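Local atomic coordinates of 3,6-diketocamphane 1,6-monooxygenase (Pseudomonas putida, PDB entry 4UWM), a protein that catalyses the FMNH2- and O2-dependent Baeyer-Villiger oxidation of (1S,4S)-bornane-2,5-dione to a campholide lactone during bacterial growth on (-)-camphor. Residues G342-E347 and E363-E368; E145-M150 and G214-K219; G293-Y298 and E312-N317; E45-I50 and S116-I121. One frame throughout, in Å; residues are numbered along the deposited sequence. Where two conformers were deposited one is given.

Contact 1 (G342-E347 and E363-E368)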
loop_
_atom_site.group_PDB
_atom_site.type_symbol
_atom_site.label_atom_id
_atom_site.label_comp_id
_atom_site.label_asym_id
_atom_site.label_seq_id
_atom_site.Cartn_x
_atom_site.Cartn_y
_atom_site.Cartn_z
ATOM N N GLY A 342 17.742 23.704 0.914
ATOM C CA GLY A 342 16.776 23.841 -0.162
ATOM C C GLY A 342 15.302 23.753 0.219
ATOM O O GLY A 342 14.469 24.398 -0.415
ATOM N N THR A 343 14.968 22.927 1.218
ATOM C CA THR A 343 13.553 22.736 1.605
ATOM C C THR A 343 13.379 22.848 3.102
ATOM O O THR A 343 14.088 22.180 3.881
ATOM C CB THR A 343 12.964 21.368 1.126
ATOM O OG1 THR A 343 13.041 21.269 -0.299
ATOM C CG2 THR A 343 11.489 21.245 1.521
ATOM N N LEU A 344 12.429 23.684 3.503
ATOM C CA LEU A 344 12.063 23.784 4.900
ATOM C C LEU A 344 10.954 22.757 5.124
ATOM O O LEU A 344 9.821 22.930 4.638
ATOM C CB LEU A 344 11.558 25.190 5.237
ATOM C CG LEU A 344 11.015 25.352 6.656
ATOM C CD1 LEU A 344 12.153 25.412 7.654
ATOM C CD2 LEU A 344 10.116 26.576 6.766
ATOM N N GLN A 345 11.288 21.695 5.851
ATOM C CA GLN A 345 10.363 20.575 5.971
ATOM C C GLN A 345 9.572 20.763 7.244
ATOM O O GLN A 345 10.067 20.502 8.329
ATOM C CB GLN A 345 11.109 19.222 5.940
ATOM C CG GLN A 345 10.312 18.077 5.306
ATOM C CD GLN A 345 10.258 18.144 3.777
ATOM O OE1 GLN A 345 11.264 18.427 3.118
ATOM N NE2 GLN A 345 9.089 17.848 3.207
ATOM N N VAL A 346 8.332 21.213 7.098
ATOM C CA VAL A 346 7.500 21.543 8.255
ATOM C C VAL A 346 6.853 20.321 8.908
ATOM O O VAL A 346 6.145 19.564 8.246
ATOM C CB VAL A 346 6.418 22.574 7.869
ATOM C CG1 VAL A 346 5.567 22.939 9.080
ATOM C CG2 VAL A 346 7.084 23.807 7.264
ATOM N N GLU A 347 7.089 20.147 10.205
ATOM C CA GLU A 347 6.530 19.021 10.961
ATOM C C GLU A 347 5.027 19.175 11.140
ATOM O O GLU A 347 4.561 20.182 11.687
ATOM C CB GLU A 347 7.189 18.905 12.333
ATOM C CG GLU A 347 8.641 18.442 12.345
ATOM C CD GLU A 347 8.823 16.932 12.156
ATOM O OE1 GLU A 347 7.812 16.174 12.108
ATOM O OE2 GLU A 347 9.995 16.514 12.044
ATOM N N GLU A 363 -0.291 28.107 4.711
ATOM C CA GLU A 363 -0.421 29.079 3.631
ATOM C C GLU A 363 0.551 30.253 3.783
ATOM O O GLU A 363 1.148 30.680 2.795
ATOM C CB GLU A 363 -1.849 29.582 3.499
ATOM C CG GLU A 363 -2.083 30.351 2.219
ATOM C CD GLU A 363 -3.543 30.563 1.941
ATOM O OE1 GLU A 363 -4.293 30.848 2.897
ATOM O OE2 GLU A 363 -3.941 30.435 0.766
ATOM N N LEU A 364 0.730 30.748 5.007
ATOM C CA LEU A 364 1.625 31.878 5.251
ATOM C C LEU A 364 3.088 31.528 4.978
ATOM O O LEU A 364 3.805 32.293 4.323
ATOM C CB LEU A 364 1.461 32.414 6.673
ATOM C CG LEU A 364 0.162 33.172 6.958
ATOM C CD1 LEU A 364 0.096 33.558 8.427
ATOM C CD2 LEU A 364 0.016 34.395 6.057
ATOM N N ILE A 365 3.508 30.359 5.465
ATOM C CA ILE A 365 4.866 29.861 5.263
ATOM C C ILE A 365 5.155 29.701 3.770
ATOM O O ILE A 365 6.156 30.217 3.262
ATOM C CB ILE A 365 5.092 28.532 6.016
ATOM C CG1 ILE A 365 5.036 28.759 7.529
ATOM C CG2 ILE A 365 6.418 27.887 5.615
ATOM C CD1 ILE A 365 4.605 27.539 8.325
ATOM N N SER A 366 4.250 29.030 3.065
ATOM C CA SER A 366 4.455 28.663 1.664
ATOM C C SER A 366 4.382 29.855 0.700
ATOM O O SER A 366 5.187 29.939 -0.238
ATOM C CB SER A 366 3.437 27.586 1.254
ATOM O OG SER A 366 3.527 27.274 -0.124
ATOM N N LYS A 367 3.419 30.755 0.940
ATOM C CA LYS A 367 3.174 31.906 0.061
ATOM C C LYS A 367 3.894 33.200 0.472
ATOM O O LYS A 367 4.324 33.968 -0.390
ATOM C CB LYS A 367 1.671 32.179 -0.060
ATOM C CG LYS A 367 0.918 31.187 -0.929
ATOM C CD LYS A 367 -0.575 31.461 -0.904
ATOM C CE LYS A 367 -1.314 30.574 -1.894
ATOM N NZ LYS A 367 -2.790 30.651 -1.718
ATOM N N GLU A 368 4.017 33.445 1.779
ATOM C CA GLU A 368 4.550 34.718 2.287
ATOM C C GLU A 368 5.963 34.639 2.858
ATOM O O GLU A 368 6.713 35.612 2.800
ATOM C CB GLU A 368 3.608 35.328 3.333
ATOM C CG GLU A 368 2.291 35.849 2.773
ATOM C CD GLU A 368 1.554 36.764 3.737
ATOM O OE1 GLU A 368 2.210 37.409 4.587
ATOM O OE2 GLU A 368 0.311 36.844 3.640
#
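Ile365 packs on Leu344 and Val346, joining the last strand of the TIM barrel, 343-347, to helix 356-369, which follows it in the chain and lies against the outer face of the barrel. The strand runs parallel to both of its neighbours, 4-9 and 254-261. The CA atoms of Val346 and Ile365 are 9.2 Å apart, a gap bridged by side chains alone. From CB of Ile365, which points toward the strand, two branches part. CG2 lies anti to the backbone N (CG1 itself at chi1 -67°) and carries the nearest contacts: it meets CD2 of Leu344 at 4.1 Å and CG2 of Val346 at 4.5 Å, so a single methyl rests on two alternate strand residues. The other branch climbs through CG1 to its tip, and there Ile365 CD1 ends 4.6 Å from Val346 CG2, beyond close packing distance. Leu344 and Ile365 cross at about a right angle, meeting through one methyl each. Ile365 also touches Val259 and Thr5 of the two flanking strands, and Val346 packs on Trp358 and Leu362, an earlier part of the same helix, which makes this an apolar strand-helix layer. The strand residues between and beyond the two apolar ones turn to the other side of the sheet: Gln345 NE2 is bonded to Leu7 O, and Glu347 OE1 is hydrogen-bonded to ND1 of His10, a residue that binds FMN.

Contact 2 (E145-M150 and G214-K219)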
loop_
_atom_site.group_PDB
_atom_site.type_symbol
_atom_site.label_atom_id
_atom_site.label_comp_id
_atom_site.label_asym_id
_atom_site.label_seq_id
_atom_site.Cartn_x
_atom_site.Cartn_y
_atom_site.Cartn_z
ATOM N N GLU A 145 22.140 -4.547 1.066
ATOM C CA GLU A 145 21.760 -5.667 0.203
ATOM C C GLU A 145 20.410 -5.390 -0.447
ATOM O O GLU A 145 20.222 -5.659 -1.629
ATOM C CB GLU A 145 21.739 -7.000 0.969
ATOM C CG GLU A 145 21.487 -8.237 0.093
ATOM C CD GLU A 145 21.492 -9.532 0.884
ATOM O OE1 GLU A 145 22.346 -9.700 1.762
ATOM O OE2 GLU A 145 20.643 -10.397 0.647
ATOM N N SER A 146 19.470 -4.839 0.326
ATOM C CA SER A 146 18.156 -4.526 -0.253
ATOM C C SER A 146 18.302 -3.530 -1.395
ATOM O O SER A 146 17.778 -3.731 -2.485
ATOM C CB SER A 146 17.175 -3.991 0.806
ATOM O OG SER A 146 16.080 -3.371 0.134
ATOM N N LEU A 147 19.027 -2.446 -1.155
ATOM C CA LEU A 147 19.184 -1.419 -2.180
ATOM C C LEU A 147 19.890 -1.994 -3.419
ATOM O O LEU A 147 19.513 -1.697 -4.549
ATOM C CB LEU A 147 19.983 -0.239 -1.615
ATOM C CG LEU A 147 20.321 0.917 -2.556
ATOM C CD1 LEU A 147 19.062 1.550 -3.147
ATOM C CD2 LEU A 147 21.127 1.937 -1.777
ATOM N N PHE A 148 20.905 -2.820 -3.186
ATOM C CA PHE A 148 21.613 -3.515 -4.285
ATOM C C PHE A 148 20.605 -4.250 -5.162
ATOM O O PHE A 148 20.598 -4.061 -6.377
ATOM C CB PHE A 148 22.661 -4.478 -3.722
ATOM C CG PHE A 148 23.305 -5.370 -4.764
ATOM C CD1 PHE A 148 24.323 -4.892 -5.581
ATOM C CD2 PHE A 148 22.891 -6.687 -4.914
ATOM C CE1 PHE A 148 24.925 -5.709 -6.526
ATOM C CE2 PHE A 148 23.483 -7.514 -5.867
ATOM C CZ PHE A 148 24.507 -7.022 -6.668
ATOM N N ILE A 149 19.736 -5.054 -4.534
ATOM C CA ILE A 149 18.666 -5.786 -5.242
ATOM C C ILE A 149 17.655 -4.882 -5.942
ATOM O O ILE A 149 17.366 -5.073 -7.130
ATOM C CB ILE A 149 17.943 -6.788 -4.290
ATOM C CG1 ILE A 149 18.931 -7.867 -3.832
ATOM C CG2 ILE A 149 16.699 -7.393 -4.944
ATOM C CD1 ILE A 149 18.503 -8.688 -2.616
ATOM N N MET A 150 17.104 -3.890 -5.219
ATOM C CA MET A 150 16.068 -3.051 -5.800
ATOM C C MET A 150 16.530 -2.307 -7.047
ATOM O O MET A 150 15.793 -2.216 -8.029
ATOM C CB MET A 150 15.506 -2.053 -4.750
ATOM C CG MET A 150 14.842 -2.746 -3.552
ATOM S SD MET A 150 13.627 -1.623 -2.759
ATOM C CE MET A 150 14.704 -0.378 -2.085
ATOM N N GLY A 214 26.220 11.337 0.755
ATOM C CA GLY A 214 27.275 12.010 -0.024
ATOM C C GLY A 214 27.921 11.087 -1.046
ATOM O O GLY A 214 27.935 11.400 -2.241
ATOM N N GLU A 215 28.404 9.937 -0.561
ATOM C CA GLU A 215 29.047 8.924 -1.410
ATOM C C GLU A 215 28.183 8.539 -2.607
ATOM O O GLU A 215 28.695 8.409 -3.719
ATOM C CB GLU A 215 29.387 7.663 -0.598
ATOM C CG GLU A 215 30.473 7.847 0.456
ATOM C CD GLU A 215 30.683 6.612 1.323
ATOM O OE1 GLU A 215 30.193 5.524 0.954
ATOM O OE2 GLU A 215 31.345 6.725 2.380
ATOM N N ARG A 216 26.875 8.361 -2.372
ATOM C CA ARG A 216 25.965 7.834 -3.396
ATOM C C ARG A 216 25.179 8.925 -4.134
ATOM O O ARG A 216 24.384 8.636 -5.018
ATOM C CB ARG A 216 24.997 6.803 -2.793
ATOM C CG ARG A 216 25.646 5.607 -2.110
ATOM C CD ARG A 216 26.098 4.543 -3.098
ATOM N NE ARG A 216 26.632 3.360 -2.419
ATOM C CZ ARG A 216 26.051 2.164 -2.423
ATOM N NH1 ARG A 216 24.917 1.976 -3.083
ATOM N NH2 ARG A 216 26.611 1.149 -1.776
ATOM N N ASN A 217 25.406 10.180 -3.774
ATOM C CA ASN A 217 24.700 11.289 -4.387
ATOM C C ASN A 217 23.187 11.270 -4.053
ATOM O O ASN A 217 22.354 11.721 -4.847
ATOM C CB ASN A 217 24.928 11.310 -5.907
ATOM C CG ASN A 217 24.699 12.678 -6.506
ATOM O OD1 ASN A 217 24.887 13.695 -5.844
ATOM N ND2 ASN A 217 24.297 12.711 -7.766
ATOM N N PHE A 218 22.856 10.734 -2.879
ATOM C CA PHE A 218 21.470 10.756 -2.373
ATOM C C PHE A 218 21.084 12.143 -1.844
ATOM O O PHE A 218 21.949 12.988 -1.598
ATOM C CB PHE A 218 21.290 9.707 -1.266
ATOM C CG PHE A 218 21.418 8.283 -1.739
ATOM C CD1 PHE A 218 21.237 7.953 -3.081
ATOM C CD2 PHE A 218 21.679 7.260 -0.826
ATOM C CE1 PHE A 218 21.348 6.644 -3.510
ATOM C CE2 PHE A 218 21.791 5.943 -1.252
ATOM C CZ PHE A 218 21.613 5.634 -2.590
ATOM N N LYS A 219 19.785 12.366 -1.659
ATOM C CA LYS A 219 19.270 13.589 -1.059
ATOM C C LYS A 219 19.426 13.523 0.463
ATOM O O LYS A 219 18.955 12.573 1.088
ATOM C CB LYS A 219 17.808 13.763 -1.484
ATOM C CG LYS A 219 17.037 14.884 -0.801
ATOM C CD LYS A 219 15.592 14.918 -1.303
ATOM C CE LYS A 219 14.787 16.032 -0.661
ATOM N NZ LYS A 219 15.239 17.374 -1.141
#
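Leu147 of helix 139-155 reaches across to Phe218 and Arg216, at the join between helix 208-216 and the barrel strand 219-223. The tight part involves one methyl. Leu147 CG stands anti to its backbone N (chi1 177°), which carries CD2 out to the edge of the Phe218 ring, close to the ring plane; CD2 lies 3.8 Å from CZ and 4.1 Å from CE2 of that ring. The two side chains arrive from opposite directions, and both touch Ile198 on strand 198-202, so this side is buried. CB of Arg216 sits 3.5 Å above the ring plane of Phe218, over its centre, and covers one face while Leu147 CD2 meets the edge. Between these two residues the chain turns through Asn217, whose positive phi of 66° belongs to the Schellman motif at the C-terminal end of helix 208-216; Asn217 N is bonded to Gly214 O at 3.2 Å.

The looser side is the exposed arginine. Its chain bends at chi2 and slides past Leu147 in the opposite direction; in one of two modelled conformers NH1 of Arg216 lies 4.0 Å from Leu147 CD2, so this part may be mobile. The contact is therefore held by dispersion between a methyl and an aromatic edge, while NH1 passes at van der Waals distance without a polar partner across it, its charge probably left largely to solvent.

Contact 3 (G293-Y298 and E312-N317)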
loop_
_atom_site.group_PDB
_atom_site.type_symbol
_atom_site.label_atom_id
_atom_site.label_comp_id
_atom_site.label_asym_id
_atom_site.label_seq_id
_atom_site.Cartn_x
_atom_site.Cartn_y
_atom_site.Cartn_z
ATOM N N GLY A 293 19.488 13.721 26.240
ATOM C CA GLY A 293 20.269 14.938 26.033
ATOM C C GLY A 293 20.175 15.530 24.648
ATOM O O GLY A 293 21.136 16.106 24.144
ATOM N N MET A 294 19.005 15.402 24.032
ATOM C CA MET A 294 18.815 15.849 22.657
ATOM C C MET A 294 18.586 17.350 22.499
ATOM O O MET A 294 18.500 17.856 21.378
ATOM C CB MET A 294 17.698 15.047 22.002
ATOM C CG MET A 294 18.069 13.583 21.809
ATOM S SD MET A 294 16.636 12.558 21.453
ATOM C CE MET A 294 16.034 13.367 19.974
ATOM N N MET A 295 18.499 18.067 23.617
ATOM C CA MET A 295 18.375 19.531 23.551
ATOM C C MET A 295 19.681 20.284 23.860
ATOM O O MET A 295 19.678 21.504 24.031
ATOM C CB MET A 295 17.227 20.015 24.436
ATOM C CG MET A 295 15.863 19.673 23.868
ATOM S SD MET A 295 14.506 20.064 24.961
ATOM C CE MET A 295 14.870 19.063 26.394
ATOM N N ASP A 296 20.786 19.546 23.902
ATOM C CA ASP A 296 22.108 20.104 24.204
ATOM C C ASP A 296 22.618 21.061 23.133
ATOM O O ASP A 296 23.235 22.077 23.451
ATOM C CB ASP A 296 23.122 18.985 24.430
ATOM C CG ASP A 296 22.931 18.280 25.762
ATOM O OD1 ASP A 296 21.942 18.552 26.470
ATOM O OD2 ASP A 296 23.779 17.434 26.105
ATOM N N GLY A 297 22.366 20.738 21.868
ATOM C CA GLY A 297 22.690 21.637 20.766
ATOM C C GLY A 297 21.920 22.940 20.871
ATOM O O GLY A 297 22.476 24.020 20.649
ATOM N N TYR A 298 20.636 22.841 21.217
ATOM C CA TYR A 298 19.794 24.028 21.391
ATOM C C TYR A 298 20.269 24.872 22.585
ATOM O O TYR A 298 20.286 26.096 22.510
ATOM C CB TYR A 298 18.329 23.648 21.622
ATOM C CG TYR A 298 17.667 22.755 20.583
ATOM C CD1 TYR A 298 17.798 23.003 19.213
ATOM C CD2 TYR A 298 16.856 21.686 20.989
ATOM C CE1 TYR A 298 17.163 22.186 18.281
ATOM C CE2 TYR A 298 16.219 20.870 20.069
ATOM C CZ TYR A 298 16.378 21.122 18.722
ATOM O OH TYR A 298 15.737 20.302 17.830
ATOM N N GLU A 312 8.661 26.709 26.597
ATOM C CA GLU A 312 8.802 28.119 26.265
ATOM C C GLU A 312 10.187 28.454 25.726
ATOM O O GLU A 312 10.316 29.267 24.810
ATOM C CB GLU A 312 8.459 29.011 27.472
ATOM C CG GLU A 312 8.485 30.500 27.156
ATOM C CD GLU A 312 7.764 31.351 28.187
ATOM O OE1 GLU A 312 7.814 31.020 29.393
ATOM O OE2 GLU A 312 7.145 32.358 27.780
ATOM N N PHE A 313 11.218 27.816 26.274
ATOM C CA PHE A 313 12.552 27.972 25.717
ATOM C C PHE A 313 12.579 27.588 24.229
ATOM O O PHE A 313 13.118 28.325 23.394
ATOM C CB PHE A 313 13.588 27.158 26.491
ATOM C CG PHE A 313 14.875 26.973 25.736
ATOM C CD1 PHE A 313 15.763 28.036 25.575
ATOM C CD2 PHE A 313 15.185 25.749 25.144
ATOM C CE1 PHE A 313 16.939 27.879 24.854
ATOM C CE2 PHE A 313 16.361 25.589 24.423
ATOM C CZ PHE A 313 17.240 26.654 24.278
ATOM N N LEU A 314 12.001 26.429 23.916
ATOM C CA LEU A 314 11.936 25.927 22.539
ATOM C C LEU A 314 11.146 26.882 21.652
ATOM O O LEU A 314 11.601 27.258 20.577
ATOM C CB LEU A 314 11.334 24.505 22.501
ATOM C CG LEU A 314 12.137 23.365 23.140
ATOM C CD1 LEU A 314 11.362 22.056 23.102
ATOM C CD2 LEU A 314 13.497 23.187 22.474
ATOM N N VAL A 315 9.981 27.309 22.124
ATOM C CA VAL A 315 9.151 28.247 21.364
ATOM C C VAL A 315 9.864 29.571 21.081
ATOM O O VAL A 315 9.753 30.116 19.979
ATOM C CB VAL A 315 7.794 28.480 22.061
ATOM C CG1 VAL A 315 6.914 29.401 21.240
ATOM C CG2 VAL A 315 7.084 27.156 22.275
ATOM N N ASP A 316 10.619 30.065 22.061
ATOM C CA ASP A 316 11.301 31.363 21.951
ATOM C C ASP A 316 12.613 31.358 21.153
ATOM O O ASP A 316 12.948 32.347 20.498
ATOM C CB ASP A 316 11.561 31.939 23.350
ATOM C CG ASP A 316 10.292 32.395 24.046
ATOM O OD1 ASP A 316 9.356 32.855 23.367
ATOM O OD2 ASP A 316 10.229 32.299 25.288
ATOM N N ASN A 317 13.354 30.257 21.215
ATOM C CA ASN A 317 14.732 30.235 20.715
ATOM C C ASN A 317 15.035 29.198 19.629
ATOM O O ASN A 317 16.038 29.315 18.928
ATOM C CB ASN A 317 15.692 30.018 21.886
ATOM C CG ASN A 317 15.452 30.995 23.021
ATOM O OD1 ASN A 317 15.911 32.132 22.979
ATOM N ND2 ASN A 317 14.721 30.557 24.039
#
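Beside the FMN pocket of this luciferase-like TIM barrel, a helix start packs against a helix end: Met295, the N-cap residue of helix 296-302, and Tyr298 in its first turn meet Phe313 and Leu314 of helix 311-317. Two residues before the N-cap, Gly293 with its positive phi completes the Schellman motif that ends helix 276-291. Leu314 CD2 touches two partners, 4.1 Å from the SD of Met295 and 4.0 Å from CD2 of Tyr298. The methionine crosses this leucine at about a right angle, while its own CG lies in plane at the edge of the Tyr298 ring. Phe313 has its CG anti to the backbone N (chi1 163°), directing the ring edge at Tyr298: CE2 is 3.9 Å from CB of the tyrosine, and CZ is 3.6 Å from its carbonyl O, which lies near the ring plane. Phe313 O accepts two donors, Asn317 N and the side-chain Asn317 ND2 at 2.8 Å, the latter in the carbonyl plane on a lone pair.

The hydroxyl of Tyr298 is hydrogen-bonded to Phe224 O, and the Tyr298 side chain lies about 3 Å, nearest atoms, from a triethylene glycol probably left by crystallisation. Met294 contacts FMN. Trp289 of helix 276-291 covers Met295 and Tyr298, Ile286 of the same helix packs on Leu314, and helix 265-274 binds Glu312 and Asp316 through Lys269.

Contact 4 (E45-I50 and S116-I121)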
loop_
_atom_site.group_PDB
_atom_site.type_symbol
_atom_site.label_atom_id
_atom_site.label_comp_id
_atom_site.label_asym_id
_atom_site.label_seq_id
_atom_site.Cartn_x
_atom_site.Cartn_y
_atom_site.Cartn_z
ATOM N N GLU A 45 7.321 5.866 8.586
ATOM C CA GLU A 45 6.935 4.463 8.738
ATOM C C GLU A 45 7.385 3.902 10.081
ATOM O O GLU A 45 8.596 3.904 10.396
ATOM C CB GLU A 45 7.547 3.646 7.573
ATOM C CG GLU A 45 7.340 2.125 7.637
ATOM C CD GLU A 45 7.944 1.426 6.410
ATOM O OE1 GLU A 45 7.547 1.769 5.283
ATOM O OE2 GLU A 45 8.837 0.564 6.564
ATOM N N HIS A 46 6.423 3.430 10.879
ATOM C CA HIS A 46 6.703 2.795 12.171
ATOM C C HIS A 46 5.661 1.714 12.401
ATOM O O HIS A 46 4.480 1.968 12.179
ATOM C CB HIS A 46 6.584 3.786 13.334
ATOM C CG HIS A 46 7.439 5.009 13.202
ATOM N ND1 HIS A 46 7.142 6.044 12.333
ATOM C CD2 HIS A 46 8.555 5.390 13.878
ATOM C CE1 HIS A 46 8.055 6.996 12.465
ATOM N NE2 HIS A 46 8.930 6.613 13.382
ATOM N N ALA A 47 6.092 0.549 12.882
ATOM C CA ALA A 47 5.188 -0.565 13.215
ATOM C C ALA A 47 4.934 -0.717 14.715
ATOM O O ALA A 47 3.994 -1.408 15.105
ATOM C CB ALA A 47 5.736 -1.876 12.642
ATOM N N SER A 48 5.750 -0.073 15.560
ATOM C CA SER A 48 5.637 -0.304 17.029
ATOM C C SER A 48 5.266 0.906 17.891
ATOM O O SER A 48 5.124 0.756 19.114
ATOM C CB SER A 48 6.955 -0.904 17.565
ATOM O OG SER A 48 8.005 0.035 17.393
ATOM N N GLN A 49 5.093 2.079 17.274
ATOM C CA GLN A 49 4.911 3.358 18.011
ATOM C C GLN A 49 3.461 3.817 18.110
ATOM O O GLN A 49 2.647 3.468 17.268
ATOM C CB GLN A 49 5.744 4.461 17.368
ATOM C CG GLN A 49 7.259 4.263 17.522
ATOM C CD GLN A 49 7.704 4.415 18.964
ATOM O OE1 GLN A 49 8.021 3.437 19.627
ATOM N NE2 GLN A 49 7.697 5.652 19.462
ATOM N N ILE A 50 3.156 4.650 19.102
ATOM C CA ILE A 50 1.780 5.143 19.303
ATOM C C ILE A 50 1.491 6.447 18.580
ATOM O O ILE A 50 0.533 6.522 17.818
ATOM C CB ILE A 50 1.424 5.303 20.813
ATOM C CG1 ILE A 50 1.556 3.968 21.548
ATOM C CG2 ILE A 50 0.016 5.900 20.996
ATOM C CD1 ILE A 50 0.521 2.936 21.178
ATOM N N SER A 116 12.155 -3.788 14.835
ATOM C CA SER A 116 13.192 -4.691 14.296
ATOM C C SER A 116 12.948 -6.154 14.692
ATOM O O SER A 116 13.020 -7.066 13.846
ATOM C CB SER A 116 14.573 -4.250 14.787
ATOM O OG SER A 116 14.890 -2.954 14.307
ATOM N N TYR A 117 12.651 -6.359 15.982
ATOM C CA TYR A 117 12.331 -7.670 16.557
ATOM C C TYR A 117 11.137 -8.331 15.816
ATOM O O TYR A 117 11.195 -9.509 15.481
ATOM C CB TYR A 117 11.986 -7.515 18.040
ATOM C CG TYR A 117 11.781 -8.808 18.810
ATOM C CD1 TYR A 117 12.859 -9.446 19.465
ATOM C CD2 TYR A 117 10.521 -9.376 18.912
ATOM C CE1 TYR A 117 12.663 -10.631 20.187
ATOM C CE2 TYR A 117 10.311 -10.565 19.616
ATOM C CZ TYR A 117 11.385 -11.187 20.264
ATOM O OH TYR A 117 11.133 -12.364 20.969
ATOM N N MET A 118 10.068 -7.573 15.590
ATOM C CA MET A 118 8.881 -8.083 14.871
ATOM C C MET A 118 9.272 -8.685 13.525
ATOM O O MET A 118 8.703 -9.701 13.095
ATOM C CB MET A 118 7.840 -6.979 14.635
ATOM C CG MET A 118 7.338 -6.276 15.877
ATOM S SD MET A 118 6.268 -4.855 15.549
ATOM C CE MET A 118 5.682 -4.512 17.202
ATOM N N HIS A 119 10.232 -8.056 12.869
ATOM C CA HIS A 119 10.668 -8.455 11.559
ATOM C C HIS A 119 11.868 -9.424 11.578
ATOM O O HIS A 119 12.527 -9.627 10.562
ATOM C CB HIS A 119 10.913 -7.216 10.689
ATOM C CG HIS A 119 9.690 -6.343 10.539
ATOM N ND1 HIS A 119 9.380 -5.334 11.428
ATOM C CD2 HIS A 119 8.681 -6.368 9.635
ATOM C CE1 HIS A 119 8.256 -4.745 11.057
ATOM N NE2 HIS A 119 7.805 -5.361 9.976
ATOM N N GLY A 120 12.103 -10.048 12.733
ATOM C CA GLY A 120 13.085 -11.128 12.829
ATOM C C GLY A 120 14.508 -10.725 13.127
ATOM O O GLY A 120 15.409 -11.554 12.998
ATOM N N ILE A 121 14.719 -9.457 13.502
ATOM C CA ILE A 121 16.053 -8.947 13.770
ATOM C C ILE A 121 16.179 -8.703 15.270
ATOM O O ILE A 121 15.601 -7.748 15.797
ATOM C CB ILE A 121 16.376 -7.638 13.009
ATOM C CG1 ILE A 121 16.235 -7.807 11.512
ATOM C CG2 ILE A 121 17.796 -7.188 13.308
ATOM C CD1 ILE A 121 15.057 -7.058 10.898
#
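Met118, extended beyond CG (chi2 173°, chi3 171°), runs past Ala47 to Ser48, touching the loop along its far half. In the conformer described, one of two modelled, its CE rests 3.8 Å from CB of Ser48, and its SD is 4.2 Å from CB of Ala47. The same alanine methyl also meets CE1 of His119 at 4.1 Å, coming at the edge of the imidazole near the ring plane. His119 ND1 is bonded to Ala115 O one turn back and the ring stacks on His82, which probably limits its rotation. Met118 and His119 both start with CG anti to the carbonyl carbon, yet they leave successive backbone positions and reach the loop at different points. Where the helix closes, Gly120 (phi 88°) completes a Schellman motif, with Ile121 N bonded to Ser116 O at 3.0 Å. A second subunit reaches both segments: its Phe160 meets the ring of Tyr117, and Ser48 and Met118 make backbone hydrogen bonds to it. The contact thus joins the loop after strand 40-43 to the end of helix 113-118, which follows strand 105-108, at the C-terminal end of a TIM barrel, where its active site lies.

How the contacts relate
None of the four contacts touches another, and all are essentially apolar. Contact 1 belongs to the barrel wall, strand against the helix covering it; contact 2 joins the middle of a helix to a helix end, and contacts 3 and 4 join helix ends and loops. Contact 2 alone has an exposed residue among its touching ones, and contact 4 alone is reached by the second subunit. Contacts 2, 3 and 4 each include a Schellman helix end, and an aromatic edge is used in each, against a methyl in contacts 2 and 4 and a carbonyl in contact 3. Contact 3 alone holds a residue that touches FMN, Met294; side chains of the other three come within about 11 to 12 Å.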